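Local coordinates for cellobiohydrolase CHBI (Daphnia pulex, PDB 4XNN), which probably hydrolyses the beta-1,4-glucosidic bonds of cellulose and cellotetraose, releasing cellobiose, at residues G4-E10 with A72-L78; S36-A41 with D184-I188; A269-M273 with G406-P411. Residues are numbered along the deposited sequence.

Interactions 1 and 2 adjoin, their centres 13 Å apart, and are joined through Arg39 of interaction 2: Arg39 NH1 forms a salt bridge with Glu9 OE1 at 2.6 Å, while Ile73 CG2 packs 3.4 Å from Trp187 NE1. Interaction 3 lies on the opposite side of the chain's centre, its centre about 43 Å from that of interaction 1. Interaction 2 is the buried one, and there an asparagine, a lysine and three waters replace main-chain pairing. The other two are partly buried. Interaction 1 attaches the N-terminal loop through carboxylates that accept backbone amides, whereas interaction 3 inverts the chemistry, one arginine bonding firmly and a second weakly to one carbonyl beside a packed tyrosine ring.

Interaction 1 (G4-E10 with A72-L78); sequences GTQAAEE and AIDGVPL
The irregular segment 4-10 runs in the same direction as 72-78 but bows away after Gly4, so that Gly4 lies beside Asp74 and Glu9 beside Gly75 (CA-CA 3.9 Å). Gly4 N donates to Ile73 O (2.9 Å), and Glu10 N to Val76 O (2.9 Å). Asp74, with chi1 between wells at -129°, plugs the bow: OD2 accepts Gln6 N (3.0 Å) and bonds His42, and OD1 accepts both Ala7 N (2.8 Å) and Gly75 N (2.9 Å), the latter also weakly bonded to Ala7 O (3.2 Å). Both glycines are required, since a CB on Gly4 would fall 2.2 Å from Asp74 OD2 and one on Gly75 2.4 Å from Ala7 O. Glu9 (t, p) curls back until OE1 accepts Val76 N at 3.0 Å and pairs with Arg39, whereas Glu10 (m, t) reaches forward to accept Leu78 N on OE2 (3.0 Å). Two backbone bonds and three carboxylates thus hold this N-terminal loop to strand 71-73 just before strand 12-19, with Val76 and Glu9 touching strand 24-34.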
loop_
_atom_site.group_PDB
_atom_site.type_symbol
_atom_site.label_atom_id
_atom_site.label_comp_id
_atom_site.label_asym_id
_atom_site.label_seq_id
_atom_site.Cartn_x
_atom_site.Cartn_y
_atom_site.Cartn_z
ATOM N N GLY A 4 -5.549 20.118 -15.165
ATOM C CA GLY A 4 -4.904 21.368 -15.543
ATOM C C GLY A 4 -4.098 21.338 -16.849
ATOM O O GLY A 4 -3.846 20.273 -17.401
ATOM N N THR A 5 -3.679 22.524 -17.302
ATOM C CA THR A 5 -2.979 22.679 -18.575
ATOM C C THR A 5 -1.544 23.129 -18.402
ATOM O O THR A 5 -0.860 23.374 -19.377
ATOM C CB THR A 5 -3.728 23.728 -19.446
ATOM O OG1 THR A 5 -3.570 25.060 -18.885
ATOM C CG2 THR A 5 -5.236 23.363 -19.557
ATOM N N GLN A 6 -1.066 23.218 -17.174
ATOM C CA GLN A 6 0.254 23.733 -16.917
ATOM C C GLN A 6 1.362 22.688 -17.195
ATOM O O GLN A 6 2.495 23.053 -17.542
ATOM C CB GLN A 6 0.336 24.302 -15.493
ATOM C CG GLN A 6 -0.472 25.560 -15.293
ATOM C CD GLN A 6 -0.081 26.594 -16.345
ATOM O OE1 GLN A 6 1.059 27.101 -16.363
ATOM N NE2 GLN A 6 -0.953 26.793 -17.296
ATOM N N ALA A 7 1.048 21.394 -17.136
ATOM C CA ALA A 7 2.107 20.365 -17.343
ATOM C C ALA A 7 1.563 19.049 -17.889
ATOM O O ALA A 7 0.580 18.535 -17.329
ATOM C CB ALA A 7 2.794 20.096 -16.003
ATOM N N ALA A 8 2.235 18.495 -18.905
ATOM C CA ALA A 8 1.924 17.206 -19.493
ATOM C C ALA A 8 2.056 16.107 -18.483
ATOM O O ALA A 8 2.974 16.151 -17.679
ATOM C CB ALA A 8 2.933 16.894 -20.587
ATOM N N GLU A 9 1.149 15.135 -18.524
ATOM C CA GLU A 9 1.233 13.992 -17.630
ATOM C C GLU A 9 2.046 12.924 -18.348
ATOM O O GLU A 9 1.668 12.500 -19.412
ATOM C CB GLU A 9 -0.167 13.490 -17.245
ATOM C CG GLU A 9 -0.180 12.106 -16.567
ATOM C CD GLU A 9 0.781 11.953 -15.393
ATOM O OE1 GLU A 9 0.942 12.927 -14.570
ATOM O OE2 GLU A 9 1.339 10.817 -15.227
ATOM N N GLU A 10 3.182 12.517 -17.772
ATOM C CA GLU A 10 4.087 11.534 -18.387
ATOM C C GLU A 10 4.485 10.445 -17.414
ATOM O O GLU A 10 5.481 10.602 -16.681
ATOM C CB GLU A 10 5.334 12.260 -18.908
ATOM C CG GLU A 10 4.940 13.355 -19.903
ATOM C CD GLU A 10 6.112 14.105 -20.518
ATOM O OE1 GLU A 10 5.912 14.590 -21.650
ATOM O OE2 GLU A 10 7.179 14.254 -19.874
ATOM N N ALA A 72 -8.139 22.421 -10.373
ATOM C CA ALA A 72 -7.717 21.321 -11.212
ATOM C C ALA A 72 -6.406 20.747 -10.713
ATOM O O ALA A 72 -5.611 21.475 -10.113
ATOM C CB ALA A 72 -7.532 21.805 -12.662
ATOM N N ILE A 73 -6.186 19.466 -11.018
ATOM C CA ILE A 73 -4.903 18.799 -10.736
ATOM C C ILE A 73 -4.040 18.691 -11.991
ATOM O O ILE A 73 -4.546 18.386 -13.046
ATOM C CB ILE A 73 -5.104 17.402 -10.108
ATOM C CG1 ILE A 73 -5.841 16.434 -11.014
ATOM C CG2 ILE A 73 -5.882 17.513 -8.807
ATOM C CD1 ILE A 73 -5.986 15.013 -10.473
ATOM N N ASP A 74 -2.733 18.877 -11.874
ATOM C CA ASP A 74 -1.896 18.906 -13.054
ATOM C C ASP A 74 -0.921 17.717 -13.195
ATOM O O ASP A 74 -0.839 16.794 -12.345
ATOM C CB ASP A 74 -1.151 20.227 -13.099
ATOM C CG ASP A 74 -1.293 20.937 -14.462
ATOM O OD1 ASP A 74 -0.858 20.303 -15.450
ATOM O OD2 ASP A 74 -1.848 22.096 -14.527
ATOM N N GLY A 75 -0.203 17.703 -14.316
ATOM C CA GLY A 75 0.534 16.505 -14.709
ATOM C C GLY A 75 1.902 16.503 -14.126
ATOM O O GLY A 75 2.329 17.475 -13.619
ATOM N N VAL A 76 2.587 15.361 -14.162
ATOM C CA VAL A 76 3.952 15.280 -13.747
ATOM C C VAL A 76 4.819 14.891 -14.990
ATOM O O VAL A 76 4.646 13.824 -15.597
ATOM C CB VAL A 76 4.136 14.428 -12.450
ATOM C CG1 VAL A 76 2.835 13.886 -11.885
ATOM C CG2 VAL A 76 5.271 13.449 -12.484
ATOM N N PRO A 77 5.680 15.803 -15.418
ATOM C CA PRO A 77 6.520 15.505 -16.593
ATOM C C PRO A 77 7.686 14.691 -16.141
ATOM O O PRO A 77 8.030 14.707 -14.957
ATOM C CB PRO A 77 7.029 16.902 -17.039
ATOM C CG PRO A 77 6.183 17.856 -16.360
ATOM C CD PRO A 77 5.746 17.232 -15.070
ATOM N N LEU A 78 8.352 14.045 -17.102
ATOM C CA LEU A 78 9.492 13.195 -16.813
ATOM C C LEU A 78 10.529 13.752 -15.855
ATOM O O LEU A 78 10.956 13.044 -14.914
ATOM C CB LEU A 78 10.228 12.806 -18.115
ATOM C CG LEU A 78 10.261 11.343 -18.441
ATOM C CD1 LEU A 78 11.036 10.481 -17.411
ATOM C CD2 LEU A 78 8.814 10.881 -18.552
#

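Interaction 2 (S36-A41 with D184-I188); sequences SNWRWA and DVKWI
Asn37 is the hub. It sits in a short 3-10 turn, residues 36-38, closed by Arg39 N donating to Ser36 O (3.1 Å), with its CA 5.9 Å from that of Lys186. In the partner segment, 184-186 is loop leading into strand 187-188. With chi1 at -96° and chi2 at 38°, Asn37 reads this backbone at two points: Asn37 ND2 donates to Asp184 O (2.8 Å) and Asn37 OD1 accepts Lys186 N (2.8 Å), so one side chain satisfies an amide and a carbonyl spaced two residues apart.

Lys186 returns the grip. Its CA-to-CB bond points toward 36-41, and the m, t, t, t chain carries Lys186 NZ to Asn37 O at 2.9 Å; water 3 links Lys186 NZ (2.8 Å) to Arg39 O (2.6 Å), and the ammonium also makes a cation-pi contact with Tyr51.

These segments belong to loops extending from the concanavalin-like beta-sandwich of family GH7. In fungal relatives the tryptophans of the matching Asn-Trp-Arg-Trp sequence line the cellulose tunnel; Trp38 and Trp40, both directed away from 184-188, are consistent with such a role.

Trp187, at chi1 m and chi2 93°, swings its indole alongside the turn. Ala41 CB meets the edge of the Trp187 ring at CZ2 (4.4 Å); the Trp56 ring packs edge-to-face with that of Trp187. Water 1 accepts from Trp187 NE1 (3.1 Å) and donates to Ser36 O (2.7 Å) and Arg39 O (3.1 Å). Water 2 accepts from Trp187 N (3.2 Å), donates to Asn37 OD1 (2.5 Å) and bonds Ser36 OG (2.8 Å).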
loop_
_atom_site.group_PDB
_atom_site.type_symbol
_atom_site.label_atom_id
_atom_site.label_comp_id
_atom_site.label_asym_id
_atom_site.label_seq_id
_atom_site.Cartn_x
_atom_site.Cartn_y
_atom_site.Cartn_z
ATOM N N SER A 36 -2.935 11.073 -7.093
ATOM C CA SER A 36 -3.417 12.467 -7.259
ATOM C C SER A 36 -3.205 13.361 -6.034
ATOM O O SER A 36 -3.160 14.603 -6.167
ATOM C CB SER A 36 -4.890 12.468 -7.716
ATOM O OG SER A 36 -5.755 11.832 -6.770
ATOM N N ASN A 37 -2.981 12.734 -4.849
ATOM C CA ASN A 37 -2.647 13.509 -3.638
ATOM C C ASN A 37 -1.377 14.282 -3.764
ATOM O O ASN A 37 -1.194 15.278 -3.042
ATOM C CB ASN A 37 -2.553 12.649 -2.363
ATOM C CG ASN A 37 -3.856 12.646 -1.552
ATOM O OD1 ASN A 37 -4.946 12.632 -2.093
ATOM N ND2 ASN A 37 -3.724 12.652 -0.249
ATOM N N TRP A 38 -0.453 13.821 -4.593
ATOM C CA TRP A 38 0.843 14.472 -4.644
ATOM C C TRP A 38 0.814 15.519 -5.744
ATOM O O TRP A 38 1.834 16.153 -5.978
ATOM C CB TRP A 38 1.949 13.455 -4.900
ATOM C CG TRP A 38 2.417 12.747 -3.675
ATOM C CD1 TRP A 38 3.582 12.936 -3.089
ATOM C CD2 TRP A 38 1.737 11.719 -2.910
ATOM N NE1 TRP A 38 3.733 12.116 -2.002
ATOM C CE2 TRP A 38 2.609 11.354 -1.857
ATOM C CE3 TRP A 38 0.507 11.092 -3.004
ATOM C CZ2 TRP A 38 2.279 10.433 -0.889
ATOM C CZ3 TRP A 38 0.191 10.157 -2.068
ATOM C CH2 TRP A 38 1.056 9.831 -1.017
ATOM N N ARG A 39 -0.294 15.710 -6.446
ATOM C CA ARG A 39 -0.285 16.632 -7.587
ATOM C C ARG A 39 -0.600 18.058 -7.122
ATOM O O ARG A 39 -1.382 18.285 -6.193
ATOM C CB ARG A 39 -1.297 16.247 -8.631
ATOM C CG ARG A 39 -0.930 14.971 -9.401
ATOM C CD ARG A 39 -2.036 14.492 -10.336
ATOM N NE ARG A 39 -1.694 13.131 -10.776
ATOM C CZ ARG A 39 -0.771 12.835 -11.695
ATOM N NH1 ARG A 39 -0.201 13.779 -12.386
ATOM N NH2 ARG A 39 -0.480 11.573 -11.976
ATOM N N TRP A 40 0.043 18.999 -7.791
ATOM C CA TRP A 40 -0.289 20.411 -7.688
ATOM C C TRP A 40 -1.768 20.623 -8.040
ATOM O O TRP A 40 -2.216 20.199 -9.100
ATOM C CB TRP A 40 0.640 21.210 -8.620
ATOM C CG TRP A 40 0.397 22.719 -8.646
ATOM C CD1 TRP A 40 -0.017 23.506 -7.619
ATOM C CD2 TRP A 40 0.553 23.582 -9.764
ATOM N NE1 TRP A 40 -0.147 24.817 -8.030
ATOM C CE2 TRP A 40 0.191 24.900 -9.341
ATOM C CE3 TRP A 40 0.925 23.379 -11.074
ATOM C CZ2 TRP A 40 0.223 26.019 -10.192
ATOM C CZ3 TRP A 40 0.947 24.509 -11.959
ATOM C CH2 TRP A 40 0.603 25.804 -11.499
ATOM N N ALA A 41 -2.511 21.259 -7.131
ATOM C CA ALA A 41 -3.895 21.661 -7.366
ATOM C C ALA A 41 -4.012 23.192 -7.429
ATOM O O ALA A 41 -3.631 23.910 -6.497
ATOM C CB ALA A 41 -4.810 21.115 -6.282
ATOM N N ASP A 184 -7.437 11.221 4.600
ATOM C CA ASP A 184 -6.372 12.088 4.057
ATOM C C ASP A 184 -6.317 12.101 2.518
ATOM O O ASP A 184 -5.486 12.759 1.952
ATOM C CB ASP A 184 -4.996 11.781 4.681
ATOM C CG ASP A 184 -4.457 10.375 4.351
ATOM O OD1 ASP A 184 -5.024 9.626 3.498
ATOM O OD2 ASP A 184 -3.408 10.039 4.947
ATOM N N VAL A 185 -7.201 11.380 1.850
ATOM C CA VAL A 185 -7.348 11.451 0.369
ATOM C C VAL A 185 -8.014 12.764 -0.015
ATOM O O VAL A 185 -9.045 13.131 0.557
ATOM C CB VAL A 185 -8.182 10.261 -0.144
ATOM C CG1 VAL A 185 -8.337 10.332 -1.678
ATOM C CG2 VAL A 185 -7.492 8.984 0.272
ATOM N N LYS A 186 -7.398 13.509 -0.935
ATOM C CA LYS A 186 -7.843 14.842 -1.255
ATOM C C LYS A 186 -8.984 14.889 -2.254
ATOM O O LYS A 186 -9.686 15.909 -2.340
ATOM C CB LYS A 186 -6.708 15.667 -1.807
ATOM C CG LYS A 186 -5.630 16.059 -0.841
ATOM C CD LYS A 186 -4.675 16.984 -1.624
ATOM C CE LYS A 186 -3.307 16.858 -1.097
ATOM N NZ LYS A 186 -2.432 17.630 -2.004
ATOM N N TRP A 187 -9.122 13.833 -3.066
ATOM C CA TRP A 187 -10.175 13.773 -4.059
ATOM C C TRP A 187 -10.878 12.380 -3.935
ATOM O O TRP A 187 -10.192 11.319 -3.998
ATOM C CB TRP A 187 -9.598 13.980 -5.492
ATOM C CG TRP A 187 -8.831 15.270 -5.650
ATOM C CD1 TRP A 187 -7.473 15.478 -5.501
ATOM C CD2 TRP A 187 -9.385 16.530 -6.009
ATOM N NE1 TRP A 187 -7.166 16.786 -5.738
ATOM C CE2 TRP A 187 -8.336 17.459 -6.034
ATOM C CE3 TRP A 187 -10.643 16.940 -6.363
ATOM C CZ2 TRP A 187 -8.537 18.780 -6.360
ATOM C CZ3 TRP A 187 -10.843 18.273 -6.709
ATOM C CH2 TRP A 187 -9.805 19.162 -6.690
ATOM N N ILE A 188 -12.192 12.400 -3.708
ATOM C CA ILE A 188 -13.000 11.193 -3.516
ATOM C C ILE A 188 -14.296 11.411 -4.285
ATOM O O ILE A 188 -14.947 12.463 -4.160
ATOM C CB ILE A 188 -13.352 10.900 -2.028
ATOM C CG1 ILE A 188 -12.088 10.864 -1.158
ATOM C CG2 ILE A 188 -14.041 9.560 -1.940
ATOM C CD1 ILE A 188 -12.306 10.603 0.299
HETATM O O HOH W 1 -4.064 17.039 -5.374
HETATM O O HOH W 2 -6.474 12.310 -4.079
HETATM O O HOH W 3 -2.473 19.401 -4.117
#

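Interaction 3 (A269-M273 with G406-P411); sequences ASYRM and GVARGP
Residues 270-272 have helical backbone angles but do not form a regular helix; Met273 N donates to Ala269 O (2.9 Å), and the loop 406-411 packs alongside with Arg272 and Arg409 nearest (CA-CA 4.4 Å). Gly406 opens the loop at phi 102°, psi -26°, where a side chain would jam against the preceding carbonyl. Gly406 O accepts Arg272 NE (3.0 Å), with a weak bond from Arg272 NH2 (3.3 Å), reached by the t, t, t chain of Arg272. Water 5 accepts from Gly406 N (2.8 Å) and lies 2.7 Å from Arg272 O. Ala408 O then meets Arg272 CA in a CA-H...O contact of 3.3 Å, while Ala408 CB lies 4.3 Å from Tyr271 CE1.

Arg409 starts away from 269-273, but its side chain, with chi2 at 115°, folds back, making a weak NE bond to Gly406 O (3.1 Å). The guanidiniums overlap obliquely, Arg409 NH1 over one face of that of Arg272, with Arg272 NH2 and Arg409 NH2, both donors, 3.3 Å apart. Asp354 and Asp267 pair with Arg272, and Trp391 O accepts from Arg409, offsetting the like charges. Water 4 joins Arg409 O (2.6 Å) to Arg272 N (3.2 Å). Tyr271, chi1 t, points its CA-to-CB bond toward 406-411, so that extended Gly410 sets its CA 3.4 Å from the centroid of the Tyr271 ring, a CH-pi contact close to the normal, and Pro411 CD touches Tyr271 CE2 (3.9 Å). The Arg272 cluster thus anchors together loops that in fungal GH7 cellobiohydrolases lie at the product end of the tunnel, probably also here.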
loop_
_atom_site.group_PDB
_atom_site.type_symbol
_atom_site.label_atom_id
_atom_site.label_comp_id
_atom_site.label_asym_id
_atom_site.label_seq_id
_atom_site.Cartn_x
_atom_site.Cartn_y
_atom_site.Cartn_z
ATOM N N ALA A 269 3.337 -12.024 9.949
ATOM C CA ALA A 269 4.570 -11.258 10.176
ATOM C C ALA A 269 5.529 -12.168 10.938
ATOM O O ALA A 269 5.260 -12.488 12.069
ATOM C CB ALA A 269 4.298 -9.987 10.986
ATOM N N SER A 270 6.608 -12.577 10.303
ATOM C CA SER A 270 7.519 -13.620 10.830
ATOM C C SER A 270 7.920 -13.408 12.285
ATOM O O SER A 270 7.891 -14.360 13.094
ATOM C CB SER A 270 8.756 -13.722 9.992
ATOM O OG SER A 270 8.433 -14.095 8.638
ATOM N N TYR A 271 8.343 -12.185 12.585
ATOM C CA TYR A 271 8.819 -11.800 13.911
ATOM C C TYR A 271 7.715 -11.841 14.947
ATOM O O TYR A 271 7.837 -12.497 15.986
ATOM C CB TYR A 271 9.468 -10.394 13.859
ATOM C CG TYR A 271 10.246 -9.994 15.138
ATOM C CD1 TYR A 271 9.583 -9.721 16.334
ATOM C CD2 TYR A 271 11.634 -9.922 15.122
ATOM C CE1 TYR A 271 10.293 -9.324 17.465
ATOM C CE2 TYR A 271 12.325 -9.535 16.230
ATOM C CZ TYR A 271 11.645 -9.247 17.374
ATOM O OH TYR A 271 12.393 -8.878 18.451
ATOM N N ARG A 272 6.565 -11.250 14.627
ATOM C CA ARG A 272 5.396 -11.337 15.499
ATOM C C ARG A 272 4.918 -12.773 15.748
ATOM O O ARG A 272 4.413 -13.097 16.812
ATOM C CB ARG A 272 4.228 -10.515 14.852
ATOM C CG ARG A 272 3.128 -10.156 15.800
ATOM C CD ARG A 272 1.933 -9.458 15.143
ATOM N NE ARG A 272 0.969 -9.099 16.167
ATOM C CZ ARG A 272 -0.342 -9.183 16.066
ATOM N NH1 ARG A 272 -0.904 -9.542 14.913
ATOM N NH2 ARG A 272 -1.107 -8.863 17.127
ATOM N N MET A 273 5.068 -13.638 14.749
ATOM C CA MET A 273 4.700 -15.050 14.880
ATOM C C MET A 273 5.784 -15.879 15.574
ATOM O O MET A 273 5.741 -17.118 15.612
ATOM C CB MET A 273 4.451 -15.601 13.467
ATOM C CG MET A 273 3.286 -14.905 12.751
ATOM S SD MET A 273 1.806 -15.032 13.733
ATOM C CE MET A 273 0.530 -15.149 12.480
ATOM N N GLY A 406 1.942 -11.586 20.411
ATOM C CA GLY A 406 1.260 -10.514 19.676
ATOM C C GLY A 406 1.793 -9.116 19.844
ATOM O O GLY A 406 1.646 -8.257 18.931
ATOM N N VAL A 407 2.434 -8.866 20.996
ATOM C CA VAL A 407 2.906 -7.508 21.269
ATOM C C VAL A 407 4.140 -7.156 20.448
ATOM O O VAL A 407 4.211 -6.093 19.806
ATOM C CB VAL A 407 3.213 -7.351 22.778
ATOM C CG1 VAL A 407 3.908 -6.022 23.035
ATOM C CG2 VAL A 407 1.896 -7.489 23.564
ATOM N N ALA A 408 5.140 -8.034 20.514
ATOM C CA ALA A 408 6.404 -7.821 19.844
ATOM C C ALA A 408 6.436 -8.092 18.337
ATOM O O ALA A 408 6.288 -9.249 17.938
ATOM C CB ALA A 408 7.454 -8.654 20.558
ATOM N N ARG A 409 6.628 -7.056 17.502
ATOM C CA ARG A 409 6.606 -7.162 16.070
ATOM C C ARG A 409 7.955 -6.912 15.405
ATOM O O ARG A 409 8.154 -7.211 14.212
ATOM C CB ARG A 409 5.588 -6.227 15.463
ATOM C CG ARG A 409 4.171 -6.500 15.986
ATOM C CD ARG A 409 3.660 -5.335 16.765
ATOM N NE ARG A 409 2.349 -5.653 17.336
ATOM C CZ ARG A 409 1.192 -5.428 16.754
ATOM N NH1 ARG A 409 1.141 -4.969 15.527
ATOM N NH2 ARG A 409 0.096 -5.779 17.387
ATOM N N GLY A 410 8.932 -6.427 16.182
ATOM C CA GLY A 410 10.280 -6.319 15.662
ATOM C C GLY A 410 11.133 -5.801 16.751
ATOM O O GLY A 410 10.607 -5.565 17.830
ATOM N N PRO A 411 12.424 -5.590 16.476
ATOM C CA PRO A 411 13.432 -5.260 17.477
ATOM C C PRO A 411 13.603 -3.778 17.635
ATOM O O PRO A 411 14.452 -3.374 18.377
ATOM C CB PRO A 411 14.736 -5.790 16.856
ATOM C CG PRO A 411 14.521 -5.637 15.386
ATOM C CD PRO A 411 13.033 -5.813 15.142
HETATM O O HOH W 4 6.524 -8.657 12.742
HETATM O O HOH W 5 4.410 -11.764 19.176
#